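Local coordinates for activator of Hsp90 ATPase homologue 1/2-like C-terminal domain-containing protein (Staphylococcus saprophyticus subsp. saprophyticus, PDB 3Q6A) that is of unknown function but belongs to the AHA1 family, whose Bet v 1-like fold would be consistent with binding a hydrophobic ligand or a partner protein, at residues M1-K6 and T92-F97; M7-P12 and T88-T93; P12-F17 and E63-I68; V16-V21 and S35-Q40. All blocks are in the same frame, centred on the assembly; numbering follows the deposited sequence.

Contact 1. Residues M1-K6 and T92-F97; sequences MDIITK and TTEKDF
Strand 3-6, at the edge of the chain's sheet, runs antiparallel to strand 92-94, their axes 4.7 Å apart at closest approach and 171° between their directions. Ile3 with Glu94 and Thr5 with Thr92 are hydrogen-bonded pairs, and Ile4 with Thr93 is the non-hydrogen-bonded pair between them. Ile3 N reaches Glu94 O at 2.9 Å, coming from above the carbonyl plane, whereas Thr5 N meets Thr92 O within it. Beyond the strand the pairing slips by a residue, and Met1 N donates to Phe97 O (2.9 Å) on a lone pair. Ile3, its CG1 anti to the carbonyl carbon (chi1 -53°), lays CD1 over a face of the Phe97 ring, 4.0 Å from the centroid, a CH-pi contact; Met1 O lies at the ring edge. On the same sheet face Thr5 and Thr92 point alike, and a water joins their hydroxyls to Ile3 O. On the other face, Ile4 CG1 rests 3.7 Å from Thr93 OG1. The long helix 102-125 covers the Ile3-Thr5 face, consistent with a Bet v 1-like fold: Lys109 bonds Thr5 OG1, and Trp112 bonds Glu94 OE1. Strand 75-84 continues the sheet beyond 92-94, and its His75 stacks on Phe97.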
loop_
_atom_site.group_PDB
_atom_site.type_symbol
_atom_site.label_atom_id
_atom_site.label_comp_id
_atom_site.label_asym_id
_atom_site.label_seq_id
_atom_site.Cartn_x
_atom_site.Cartn_y
_atom_site.Cartn_z
HETATM N N MSE D 1 4.792 7.377 19.815
HETATM C CA MSE D 1 4.160 6.721 18.637
HETATM C C MSE D 1 5.155 5.909 17.833
HETATM O O MSE D 1 6.226 6.394 17.468
HETATM C CB MSE D 1 3.530 7.771 17.715
HETATM C CG MSE D 1 2.012 7.842 17.771
HETATM SE SE MSE D 1 1.124 6.382 16.862
HETATM C CE MSE D 1 0.950 5.159 18.351
ATOM N N ASP D 2 4.793 4.662 17.568
ATOM C CA ASP D 2 5.615 3.774 16.769
ATOM C C ASP D 2 4.730 3.345 15.615
ATOM O O ASP D 2 3.612 2.883 15.825
ATOM C CB ASP D 2 6.050 2.558 17.588
ATOM C CG ASP D 2 7.155 2.886 18.574
ATOM O OD1 ASP D 2 7.135 3.999 19.138
ATOM O OD2 ASP D 2 8.037 2.027 18.791
ATOM N N ILE D 3 5.211 3.531 14.394
ATOM C CA ILE D 3 4.442 3.144 13.224
ATOM C C ILE D 3 4.774 1.691 12.920
ATOM O O ILE D 3 5.866 1.373 12.456
ATOM C CB ILE D 3 4.790 4.025 12.009
ATOM C CG1 ILE D 3 4.645 5.500 12.392
ATOM C CG2 ILE D 3 3.880 3.688 10.841
ATOM C CD1 ILE D 3 5.023 6.467 11.285
ATOM N N ILE D 4 3.816 0.813 13.190
ATOM C CA ILE D 4 3.989 -0.614 12.965
ATOM C C ILE D 4 3.072 -1.079 11.834
ATOM O O ILE D 4 1.855 -0.853 11.869
ATOM C CB ILE D 4 3.665 -1.411 14.256
ATOM C CG1 ILE D 4 4.561 -0.927 15.400
ATOM C CG2 ILE D 4 3.892 -2.903 14.028
ATOM C CD1 ILE D 4 4.183 -1.479 16.759
ATOM N N THR D 5 3.658 -1.705 10.819
ATOM C CA THR D 5 2.885 -2.200 9.692
ATOM C C THR D 5 3.179 -3.679 9.455
ATOM O O THR D 5 4.323 -4.109 9.525
ATOM C CB THR D 5 3.215 -1.402 8.410
ATOM O OG1 THR D 5 3.103 -0.002 8.690
ATOM C CG2 THR D 5 2.249 -1.756 7.304
ATOM N N LYS D 6 2.140 -4.458 9.181
ATOM C CA LYS D 6 2.318 -5.886 8.940
ATOM C C LYS D 6 1.772 -6.255 7.577
ATOM O O LYS D 6 0.712 -5.769 7.182
ATOM C CB LYS D 6 1.604 -6.701 10.023
ATOM C CG LYS D 6 2.221 -6.572 11.407
ATOM C CD LYS D 6 1.509 -7.441 12.435
ATOM C CE LYS D 6 2.229 -7.378 13.775
ATOM N NZ LYS D 6 1.586 -8.229 14.816
ATOM N N THR D 92 7.089 -4.125 9.837
ATOM C CA THR D 92 8.004 -2.985 9.834
ATOM C C THR D 92 7.632 -2.104 11.022
ATOM O O THR D 92 6.456 -1.904 11.324
ATOM C CB THR D 92 7.919 -2.149 8.518
ATOM O OG1 THR D 92 6.562 -1.758 8.282
ATOM C CG2 THR D 92 8.436 -2.944 7.329
ATOM N N THR D 93 8.646 -1.599 11.716
ATOM C CA THR D 93 8.424 -0.728 12.855
ATOM C C THR D 93 9.369 0.467 12.775
ATOM O O THR D 93 10.590 0.304 12.693
ATOM C CB THR D 93 8.676 -1.451 14.192
ATOM O OG1 THR D 93 7.737 -2.522 14.351
ATOM C CG2 THR D 93 8.512 -0.481 15.347
ATOM N N GLU D 94 8.796 1.665 12.752
ATOM C CA GLU D 94 9.602 2.892 12.721
ATOM C C GLU D 94 9.176 3.613 13.990
ATOM O O GLU D 94 8.046 4.085 14.113
ATOM C CB GLU D 94 9.312 3.726 11.468
ATOM C CG GLU D 94 10.036 5.070 11.490
ATOM C CD GLU D 94 9.949 5.834 10.180
ATOM O OE1 GLU D 94 8.962 5.671 9.435
ATOM O OE2 GLU D 94 10.876 6.623 9.907
ATOM N N LYS D 95 10.100 3.679 14.939
ATOM C CA LYS D 95 9.823 4.223 16.251
ATOM C C LYS D 95 10.053 5.693 16.509
ATOM O O LYS D 95 10.788 6.367 15.786
ATOM C CB LYS D 95 10.629 3.441 17.290
ATOM C CG LYS D 95 10.514 1.941 17.140
ATOM C CD LYS D 95 11.431 1.220 18.109
ATOM C CE LYS D 95 11.228 -0.283 18.020
ATOM N NZ LYS D 95 12.056 -0.987 19.035
ATOM N N ASP D 96 9.414 6.135 17.590
ATOM C CA ASP D 96 9.491 7.483 18.129
ATOM C C ASP D 96 8.901 8.613 17.293
ATOM O O ASP D 96 9.601 9.276 16.527
ATOM C CB ASP D 96 10.947 7.787 18.501
ATOM C CG ASP D 96 11.580 6.670 19.335
ATOM O OD1 ASP D 96 10.940 6.202 20.302
ATOM O OD2 ASP D 96 12.721 6.262 19.025
ATOM N N PHE D 97 7.600 8.829 17.475
ATOM C CA PHE D 97 6.862 9.882 16.781
ATOM C C PHE D 97 5.897 10.545 17.755
ATOM O O PHE D 97 5.558 9.966 18.787
ATOM C CB PHE D 97 6.067 9.296 15.614
ATOM C CG PHE D 97 6.912 8.904 14.439
ATOM C CD1 PHE D 97 7.265 9.843 13.482
ATOM C CD2 PHE D 97 7.348 7.596 14.286
ATOM C CE1 PHE D 97 8.036 9.487 12.386
ATOM C CE2 PHE D 97 8.121 7.229 13.193
ATOM C CZ PHE D 97 8.468 8.177 12.239
HETATM O O HOH W 1 5.723 0.666 9.570
#

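Contact 2. Residues M7-P12 and T88-T93; sequences MQVDVP and TVVTTT
Four backbone hydrogen bonds join strand 7-9 to strand 88-93, in two reciprocal pairs. Met7 and Val90 exchange theirs in both directions: Met7 N meets Val90 O in the carbonyl plane, while Val90 N reaches Met7 O at 2.9 Å along an almost straight line (175°), though from above the Met7 carbonyl plane. Val9 and Thr88 do the same, Val9 N approaching Thr88 O nearly along the C=O axis at 2.8 Å. Between them Gln8 and Val89 form the non-hydrogen-bonded pair, where Gln8 O points away from strand 88-93 and accepts from Lys120 NZ of helix 102-125. The pairing ends at an inverse gamma turn centred on Asp10, in which Val11 N makes a weak bond to Val9 O; Asp10 N donates to Glu124 OE2. Past this turn a side chain takes over from the backbone. Thr88 OG1, anti to its carbonyl carbon (chi1 -57°), donates to Val11 O at 2.8 Å in the carbonyl plane, tying the segment to the chain just before Pro12, the N-cap of the next helix. Apolar contact across the strands is slight, Val9 CG2 meeting Val90 CG2 at 4.1 Å. Strand 75-84 pairs with the other edge of 88-93. Val16 of helix 13-21 packs on Thr88 and Val90, whereas Met7 lies against Leu116 and Ser117 of helix 102-125, with Tyr114 of the second subunit touching it.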
loop_
_atom_site.group_PDB
_atom_site.type_symbol
_atom_site.label_atom_id
_atom_site.label_comp_id
_atom_site.label_asym_id
_atom_site.label_seq_id
_atom_site.Cartn_x
_atom_site.Cartn_y
_atom_site.Cartn_z
HETATM N N MSE D 7 2.506 -7.095 6.849
HETATM C CA MSE D 7 2.085 -7.522 5.516
HETATM C C MSE D 7 2.363 -9.006 5.303
HETATM O O MSE D 7 3.475 -9.476 5.521
HETATM C CB MSE D 7 2.823 -6.737 4.433
HETATM C CG MSE D 7 2.406 -7.105 3.001
HETATM SE SE MSE D 7 0.725 -6.538 2.568
HETATM C CE MSE D 7 1.040 -4.699 2.379
ATOM N N GLN D 8 1.343 -9.728 4.866
ATOM C CA GLN D 8 1.481 -11.149 4.582
ATOM C C GLN D 8 2.033 -11.307 3.177
ATOM O O GLN D 8 1.584 -10.630 2.249
ATOM C CB GLN D 8 0.117 -11.847 4.701
ATOM C CG GLN D 8 0.079 -13.223 4.051
ATOM C CD GLN D 8 0.902 -14.270 4.789
ATOM O OE1 GLN D 8 1.443 -15.183 4.166
ATOM N NE2 GLN D 8 0.978 -14.158 6.120
ATOM N N VAL D 9 3.046 -12.157 3.031
ATOM C CA VAL D 9 3.650 -12.442 1.738
ATOM C C VAL D 9 3.706 -13.969 1.632
ATOM O O VAL D 9 4.318 -14.635 2.470
ATOM C CB VAL D 9 5.068 -11.868 1.617
ATOM C CG1 VAL D 9 5.534 -12.023 0.199
ATOM C CG2 VAL D 9 5.086 -10.382 2.034
ATOM N N ASP D 10 3.078 -14.512 0.592
ATOM C CA ASP D 10 2.974 -15.964 0.415
ATOM C C ASP D 10 4.184 -16.730 -0.121
ATOM O O ASP D 10 4.080 -17.489 -1.096
ATOM C CB ASP D 10 1.748 -16.282 -0.452
ATOM C CG ASP D 10 0.443 -15.774 0.154
ATOM O OD1 ASP D 10 0.396 -15.431 1.358
ATOM O OD2 ASP D 10 -0.570 -15.735 -0.581
ATOM N N VAL D 11 5.338 -16.522 0.514
ATOM C CA VAL D 11 6.572 -17.221 0.149
ATOM C C VAL D 11 7.309 -17.490 1.452
ATOM O O VAL D 11 6.987 -16.893 2.468
ATOM C CB VAL D 11 7.498 -16.391 -0.774
ATOM C CG1 VAL D 11 6.830 -16.145 -2.112
ATOM C CG2 VAL D 11 7.869 -15.089 -0.106
ATOM N N PRO D 12 8.289 -18.414 1.443
ATOM C CA PRO D 12 9.036 -18.719 2.668
ATOM C C PRO D 12 9.799 -17.507 3.205
ATOM O O PRO D 12 10.250 -16.657 2.444
ATOM C CB PRO D 12 9.976 -19.850 2.240
ATOM C CG PRO D 12 9.209 -20.526 1.144
ATOM C CD PRO D 12 8.671 -19.332 0.361
ATOM N N THR D 88 4.919 -15.850 5.015
ATOM C CA THR D 88 5.615 -14.953 5.923
ATOM C C THR D 88 4.812 -13.705 6.277
ATOM O O THR D 88 4.044 -13.204 5.466
ATOM C CB THR D 88 6.923 -14.443 5.246
ATOM O OG1 THR D 88 7.748 -15.557 4.863
ATOM C CG2 THR D 88 7.703 -13.496 6.196
ATOM N N VAL D 89 4.984 -13.213 7.494
ATOM C CA VAL D 89 4.370 -11.946 7.878
ATOM C C VAL D 89 5.546 -11.020 8.137
ATOM O O VAL D 89 6.387 -11.316 8.982
ATOM C CB VAL D 89 3.542 -12.042 9.158
ATOM C CG1 VAL D 89 3.161 -10.645 9.643
ATOM C CG2 VAL D 89 2.271 -12.869 8.880
ATOM N N VAL D 90 5.611 -9.917 7.399
ATOM C CA VAL D 90 6.685 -8.949 7.584
ATOM C C VAL D 90 6.134 -7.845 8.477
ATOM O O VAL D 90 5.018 -7.360 8.272
ATOM C CB VAL D 90 7.131 -8.320 6.245
ATOM C CG1 VAL D 90 8.313 -7.357 6.489
ATOM C CG2 VAL D 90 7.506 -9.400 5.254
ATOM N N THR D 91 6.900 -7.447 9.481
ATOM C CA THR D 91 6.451 -6.402 10.364
ATOM C C THR D 91 7.471 -5.288 10.359
ATOM O O THR D 91 8.599 -5.491 10.802
ATOM C CB THR D 91 6.296 -6.908 11.804
ATOM O OG1 THR D 91 5.403 -8.027 11.819
ATOM C CG2 THR D 91 5.726 -5.814 12.692
ATOM N N THR D 92 7.089 -4.125 9.837
ATOM C CA THR D 92 8.004 -2.985 9.834
ATOM C C THR D 92 7.632 -2.104 11.022
ATOM O O THR D 92 6.456 -1.904 11.324
ATOM C CB THR D 92 7.919 -2.149 8.518
ATOM O OG1 THR D 92 6.562 -1.758 8.282
ATOM C CG2 THR D 92 8.436 -2.944 7.329
ATOM N N THR D 93 8.646 -1.599 11.716
ATOM C CA THR D 93 8.424 -0.728 12.855
ATOM C C THR D 93 9.369 0.467 12.775
ATOM O O THR D 93 10.590 0.304 12.693
ATOM C CB THR D 93 8.676 -1.451 14.192
ATOM O OG1 THR D 93 7.737 -2.522 14.351
ATOM C CG2 THR D 93 8.512 -0.481 15.347
#

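Contact 3. Residues P12-F17 and E63-I68; sequences PRETVF and EDNQLI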
loop_
_atom_site.group_PDB
_atom_site.type_symbol
_atom_site.label_atom_id
_atom_site.label_comp_id
_atom_site.label_asym_id
_atom_site.label_seq_id
_atom_site.Cartn_x
_atom_site.Cartn_y
_atom_site.Cartn_z
ATOM N N PRO D 12 8.289 -18.414 1.443
ATOM C CA PRO D 12 9.036 -18.719 2.668
ATOM C C PRO D 12 9.799 -17.507 3.205
ATOM O O PRO D 12 10.250 -16.657 2.444
ATOM C CB PRO D 12 9.976 -19.850 2.240
ATOM C CG PRO D 12 9.209 -20.526 1.144
ATOM C CD PRO D 12 8.671 -19.332 0.361
ATOM N N ARG D 13 9.935 -17.472 4.528
ATOM C CA ARG D 13 10.605 -16.403 5.257
ATOM C C ARG D 13 11.999 -16.081 4.732
ATOM O O ARG D 13 12.372 -14.907 4.647
ATOM C CB ARG D 13 10.668 -16.778 6.740
ATOM C CG ARG D 13 11.071 -15.652 7.651
ATOM C CD ARG D 13 11.002 -16.083 9.097
ATOM N NE ARG D 13 11.896 -17.202 9.368
ATOM C CZ ARG D 13 12.267 -17.577 10.589
ATOM N NH1 ARG D 13 11.820 -16.918 11.653
ATOM N NH2 ARG D 13 13.078 -18.611 10.745
ATOM N N GLU D 14 12.765 -17.115 4.382
ATOM C CA GLU D 14 14.113 -16.919 3.863
ATOM C C GLU D 14 14.071 -16.088 2.595
ATOM O O GLU D 14 14.883 -15.182 2.404
ATOM C CB GLU D 14 14.794 -18.261 3.538
ATOM C CG GLU D 14 15.052 -19.183 4.721
ATOM C CD GLU D 14 13.783 -19.789 5.282
ATOM O OE1 GLU D 14 12.795 -19.895 4.515
ATOM O OE2 GLU D 14 13.782 -20.169 6.480
ATOM N N THR D 15 13.114 -16.392 1.727
ATOM C CA THR D 15 12.981 -15.688 0.464
ATOM C C THR D 15 12.648 -14.209 0.646
ATOM O O THR D 15 13.137 -13.368 -0.102
ATOM C CB THR D 15 11.892 -16.320 -0.417
ATOM O OG1 THR D 15 12.234 -17.683 -0.694
ATOM C CG2 THR D 15 11.769 -15.559 -1.735
ATOM N N VAL D 16 11.812 -13.903 1.628
ATOM C CA VAL D 16 11.442 -12.513 1.884
ATOM C C VAL D 16 12.657 -11.779 2.465
ATOM O O VAL D 16 12.962 -10.658 2.070
ATOM C CB VAL D 16 10.264 -12.415 2.878
ATOM C CG1 VAL D 16 9.917 -10.944 3.127
ATOM C CG2 VAL D 16 9.039 -13.158 2.317
ATOM N N PHE D 17 13.351 -12.423 3.401
ATOM C CA PHE D 17 14.538 -11.840 4.025
ATOM C C PHE D 17 15.548 -11.503 2.937
ATOM O O PHE D 17 16.086 -10.396 2.894
ATOM C CB PHE D 17 15.154 -12.832 5.023
ATOM C CG PHE D 17 16.462 -12.366 5.631
ATOM C CD1 PHE D 17 16.474 -11.523 6.744
ATOM C CD2 PHE D 17 17.676 -12.767 5.080
ATOM C CE1 PHE D 17 17.687 -11.088 7.300
ATOM C CE2 PHE D 17 18.889 -12.338 5.624
ATOM C CZ PHE D 17 18.891 -11.498 6.737
ATOM N N GLU D 63 19.456 -10.618 12.244
ATOM C CA GLU D 63 19.200 -11.994 12.651
ATOM C C GLU D 63 18.713 -12.659 11.363
ATOM O O GLU D 63 17.617 -12.367 10.876
ATOM C CB GLU D 63 18.127 -12.026 13.742
ATOM C CG GLU D 63 18.615 -11.527 15.090
ATOM C CD GLU D 63 17.491 -11.326 16.092
ATOM O OE1 GLU D 63 16.589 -12.188 16.167
ATOM O OE2 GLU D 63 17.510 -10.307 16.812
ATOM N N ASP D 64 19.551 -13.521 10.793
ATOM C CA ASP D 64 19.240 -14.198 9.538
ATOM C C ASP D 64 17.785 -14.629 9.438
ATOM O O ASP D 64 17.243 -15.230 10.362
ATOM C CB ASP D 64 20.151 -15.410 9.367
ATOM C CG ASP D 64 21.611 -15.045 9.467
ATOM O OD1 ASP D 64 22.075 -14.237 8.633
ATOM O OD2 ASP D 64 22.288 -15.559 10.383
ATOM N N ASN D 65 17.164 -14.266 8.319
ATOM C CA ASN D 65 15.769 -14.588 8.028
ATOM C C ASN D 65 14.802 -14.222 9.149
ATOM O O ASN D 65 13.730 -14.824 9.262
ATOM C CB ASN D 65 15.642 -16.083 7.720
ATOM C CG ASN D 65 16.665 -16.551 6.719
ATOM O OD1 ASN D 65 16.729 -16.056 5.594
ATOM N ND2 ASN D 65 17.484 -17.519 7.123
ATOM N N GLN D 66 15.152 -13.230 9.967
ATOM C CA GLN D 66 14.279 -12.869 11.066
ATOM C C GLN D 66 14.275 -11.400 11.486
ATOM O O GLN D 66 13.270 -10.889 11.990
ATOM C CB GLN D 66 14.613 -13.739 12.270
ATOM C CG GLN D 66 13.819 -13.410 13.512
ATOM C CD GLN D 66 13.953 -14.487 14.568
ATOM O OE1 GLN D 66 13.474 -15.610 14.390
ATOM N NE2 GLN D 66 14.612 -14.154 15.672
ATOM N N LEU D 67 15.395 -10.714 11.300
ATOM C CA LEU D 67 15.427 -9.322 11.701
ATOM C C LEU D 67 16.535 -8.506 11.079
ATOM O O LEU D 67 17.654 -8.984 10.872
ATOM C CB LEU D 67 15.501 -9.232 13.228
ATOM C CG LEU D 67 15.676 -7.858 13.876
ATOM C CD1 LEU D 67 15.182 -7.919 15.307
ATOM C CD2 LEU D 67 17.140 -7.441 13.834
ATOM N N ILE D 68 16.189 -7.258 10.771
ATOM C CA ILE D 68 17.114 -6.292 10.187
ATOM C C ILE D 68 16.836 -5.020 10.964
ATOM O O ILE D 68 15.702 -4.560 10.989
ATOM C CB ILE D 68 16.799 -6.011 8.710
ATOM C CG1 ILE D 68 16.881 -7.298 7.895
ATOM C CG2 ILE D 68 17.766 -4.953 8.166
ATOM C CD1 ILE D 68 16.501 -7.113 6.430
#
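Asn65 and Phe17 bury the largest areas here, and the meeting of a turn backbone with an aromatic face is the centre of the contact. Phe17, with CG anti to the backbone N, extends from helix 13-17 beneath the turn, so that Asn65 N stands 3.1 Å above the ring plane over its centre. Its nearest ring atom is CD1, at 3.2 Å from Asn65 N, and the carbonyl carbon of Asp64 lies over the rim of the same face. Asn65 occupies the left-handed helical region (phi 51°) at the tip of the turn. Its amide is turned 70° from the Phe17 ring, and OD1 reaches back to Glu14 CA at 3.3 Å. Arg13 completes the grip from the start of the helix. Its chain, extended as far as CD, bends at chi3 (60°) and brings one guanidinium face over Asn65 O, which lies 3.0 Å from NE; the angle is too poor for a hydrogen bond. The turn contains a classic beta bulge, in which Gln66 N and Leu67 N both donate to Glu63 O. A separate side-chain link runs from Gln66 NE2 to Glu63 OE1 at 2.8 Å. Beyond it, Ile68 CG1 meets Phe17 CE1 at 3.9 Å. The contact thus seats helix 13-21 on the hairpin between strands 53-63 and 67-72, while Phe81 of strand 75-84 touches Arg13 and Ile68.

Contact 4. Residues V16-V21 and S35-Q40; sequences VFEAFV and SERWEQ
Along helix 16-21 the first residue to meet the loop 35-40 is Phe17, whose ring takes Arg37 NH2 at its edge, near the ring plane, 3.7 Å from CE2. Glu18 carries the charge. With CG anti to the carbonyl carbon, its chain bends at chi2 (-62°) to set the carboxylate end-on to the Arg37 guanidinium, the two planes only 21° apart. NH1 of Arg37 bonds Glu18 OE1 and its NH2 bonds Glu18 OE2, both at 3.0 Å; each oxygen uses its syn lone pair. The extended Arg37 chain (chi1 179°) carries the guanidinium alongside the helix to this point. Two residues further on, Phe20 places its carbonyl oxygen over a face of the Trp38 indole, 3.6 Å from CE2, while its own ring packs against Phe29 and Phe81. Val21 closes the helix with the broadest engagement. Its CA lies over the five-membered ring of the same indole face, 4.0 Å from the centroid, as a CH-pi contact. The two methyls part ways: CG1 touches Trp38 CB at 3.4 Å, and CG2 lies over a face of the Arg37 guanidinium. Val21 O accepts from Trp38 N at 3.2 Å, on a lone pair, fixing the helix end to the loop that leads into strand 43-48. Chemically, the contact has a largely buried side at Trp38, where packing goes with one backbone hydrogen bond, and an ionic side at exposed Arg37, where the two-pronged salt bridge would probably keep both groups charged and limit the turning of the guanidinium.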
loop_
_atom_site.group_PDB
_atom_site.type_symbol
_atom_site.label_atom_id
_atom_site.label_comp_id
_atom_site.label_asym_id
_atom_site.label_seq_id
_atom_site.Cartn_x
_atom_site.Cartn_y
_atom_site.Cartn_z
ATOM N N VAL D 16 11.812 -13.903 1.628
ATOM C CA VAL D 16 11.442 -12.513 1.884
ATOM C C VAL D 16 12.657 -11.779 2.465
ATOM O O VAL D 16 12.962 -10.658 2.070
ATOM C CB VAL D 16 10.264 -12.415 2.878
ATOM C CG1 VAL D 16 9.917 -10.944 3.127
ATOM C CG2 VAL D 16 9.039 -13.158 2.317
ATOM N N PHE D 17 13.351 -12.423 3.401
ATOM C CA PHE D 17 14.538 -11.840 4.025
ATOM C C PHE D 17 15.548 -11.503 2.937
ATOM O O PHE D 17 16.086 -10.396 2.894
ATOM C CB PHE D 17 15.154 -12.832 5.023
ATOM C CG PHE D 17 16.462 -12.366 5.631
ATOM C CD1 PHE D 17 16.474 -11.523 6.744
ATOM C CD2 PHE D 17 17.676 -12.767 5.080
ATOM C CE1 PHE D 17 17.687 -11.088 7.300
ATOM C CE2 PHE D 17 18.889 -12.338 5.624
ATOM C CZ PHE D 17 18.891 -11.498 6.737
ATOM N N GLU D 18 15.784 -12.459 2.041
ATOM C CA GLU D 18 16.727 -12.272 0.952
ATOM C C GLU D 18 16.355 -11.116 0.034
ATOM O O GLU D 18 17.232 -10.464 -0.532
ATOM C CB GLU D 18 16.850 -13.546 0.115
ATOM C CG GLU D 18 17.642 -14.675 0.775
ATOM C CD GLU D 18 19.101 -14.307 1.065
ATOM O OE1 GLU D 18 19.819 -13.886 0.131
ATOM O OE2 GLU D 18 19.521 -14.444 2.229
ATOM N N ALA D 19 15.053 -10.875 -0.128
ATOM C CA ALA D 19 14.581 -9.798 -0.984
ATOM C C ALA D 19 15.137 -8.444 -0.546
ATOM O O ALA D 19 15.394 -7.579 -1.392
ATOM C CB ALA D 19 13.037 -9.765 -0.991
ATOM N N PHE D 20 15.326 -8.264 0.757
ATOM C CA PHE D 20 15.858 -7.000 1.278
ATOM C C PHE D 20 17.388 -6.924 1.227
ATOM O O PHE D 20 17.948 -5.987 0.657
ATOM C CB PHE D 20 15.439 -6.769 2.743
ATOM C CG PHE D 20 13.973 -6.407 2.943
ATOM C CD1 PHE D 20 12.989 -7.398 3.053
ATOM C CD2 PHE D 20 13.590 -5.069 3.072
ATOM C CE1 PHE D 20 11.642 -7.059 3.292
ATOM C CE2 PHE D 20 12.252 -4.711 3.314
ATOM C CZ PHE D 20 11.273 -5.712 3.425
ATOM N N VAL D 21 18.060 -7.913 1.820
ATOM C CA VAL D 21 19.523 -7.904 1.889
ATOM C C VAL D 21 20.306 -8.148 0.600
ATOM O O VAL D 21 21.463 -7.735 0.495
ATOM C CB VAL D 21 20.051 -8.906 2.959
ATOM C CG1 VAL D 21 19.382 -8.650 4.307
ATOM C CG2 VAL D 21 19.818 -10.343 2.506
ATOM N N SER D 35 24.715 -1.097 -2.184
ATOM C CA SER D 35 26.155 -1.203 -2.376
ATOM C C SER D 35 26.621 -2.643 -2.165
ATOM O O SER D 35 27.444 -3.156 -2.921
ATOM C CB SER D 35 26.883 -0.254 -1.419
ATOM O OG SER D 35 26.567 -0.534 -0.065
ATOM N N GLU D 36 26.082 -3.293 -1.138
ATOM C CA GLU D 36 26.435 -4.675 -0.838
ATOM C C GLU D 36 25.359 -5.309 0.039
ATOM O O GLU D 36 24.453 -4.619 0.515
ATOM C CB GLU D 36 27.791 -4.740 -0.125
ATOM C CG GLU D 36 27.845 -3.990 1.198
ATOM C CD GLU D 36 29.156 -4.189 1.945
ATOM O OE1 GLU D 36 29.496 -5.349 2.272
ATOM O OE2 GLU D 36 29.849 -3.185 2.213
ATOM N N ARG D 37 25.464 -6.620 0.248
ATOM C CA ARG D 37 24.501 -7.351 1.059
ATOM C C ARG D 37 24.414 -6.756 2.459
ATOM O O ARG D 37 25.414 -6.332 3.039
ATOM C CB ARG D 37 24.892 -8.832 1.142
ATOM C CG ARG D 37 23.950 -9.682 1.987
ATOM C CD ARG D 37 24.495 -11.093 2.208
ATOM N NE ARG D 37 23.647 -11.872 3.113
ATOM C CZ ARG D 37 22.611 -12.619 2.734
ATOM N NH1 ARG D 37 22.278 -12.714 1.452
ATOM N NH2 ARG D 37 21.893 -13.258 3.645
ATOM N N TRP D 38 23.208 -6.731 3.002
ATOM C CA TRP D 38 22.989 -6.181 4.326
ATOM C C TRP D 38 23.556 -7.093 5.415
ATOM O O TRP D 38 23.073 -8.208 5.621
ATOM C CB TRP D 38 21.491 -5.948 4.541
ATOM C CG TRP D 38 20.901 -4.924 3.603
ATOM C CD1 TRP D 38 21.446 -4.462 2.436
ATOM C CD2 TRP D 38 19.652 -4.242 3.755
ATOM N NE1 TRP D 38 20.617 -3.531 1.858
ATOM C CE2 TRP D 38 19.508 -3.379 2.646
ATOM C CE3 TRP D 38 18.640 -4.277 4.721
ATOM C CZ2 TRP D 38 18.388 -2.555 2.480
ATOM C CZ3 TRP D 38 17.525 -3.456 4.554
ATOM C CH2 TRP D 38 17.413 -2.607 3.442
ATOM N N GLU D 39 24.586 -6.608 6.105
ATOM C CA GLU D 39 25.240 -7.364 7.173
ATOM C C GLU D 39 25.334 -6.550 8.463
ATOM O O GLU D 39 25.507 -5.336 8.427
ATOM C CB GLU D 39 26.633 -7.786 6.719
ATOM N N GLN D 40 25.216 -7.223 9.602
ATOM C CA GLN D 40 25.286 -6.560 10.902
ATOM C C GLN D 40 26.606 -5.812 11.104
ATOM O O GLN D 40 27.640 -6.425 11.354
ATOM C CB GLN D 40 25.100 -7.605 12.009
ATOM C CG GLN D 40 25.239 -7.094 13.426
ATOM C CD GLN D 40 24.748 -8.104 14.446
ATOM O OE1 GLN D 40 23.544 -8.350 14.562
ATOM N NE2 GLN D 40 25.678 -8.704 15.184
#

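Overall arrangement
Contacts 1 and 2 are successive lengths of one antiparallel pairing, strand 3-9 on strand 87-94, sharing Thr92 and Thr93; backbone hydrogen bonds dominate both. Contacts 3 and 4 both use helix 13-21 and share Val16 and Phe17, but side chains do most of the work: a ring under a turn in the former, an indole and a salt bridge in the latter. Contact 2 touches contact 3 through Val16 and at Thr88, beside the place where strand 3-9 gives way to helix 13-21. Ile68 joins contacts 3 and 4. All four are partly buried, mixing core residues with surface charges, and contacts 1 and 4 lie on opposite sides of the chain's centre, about 21 Å between centres.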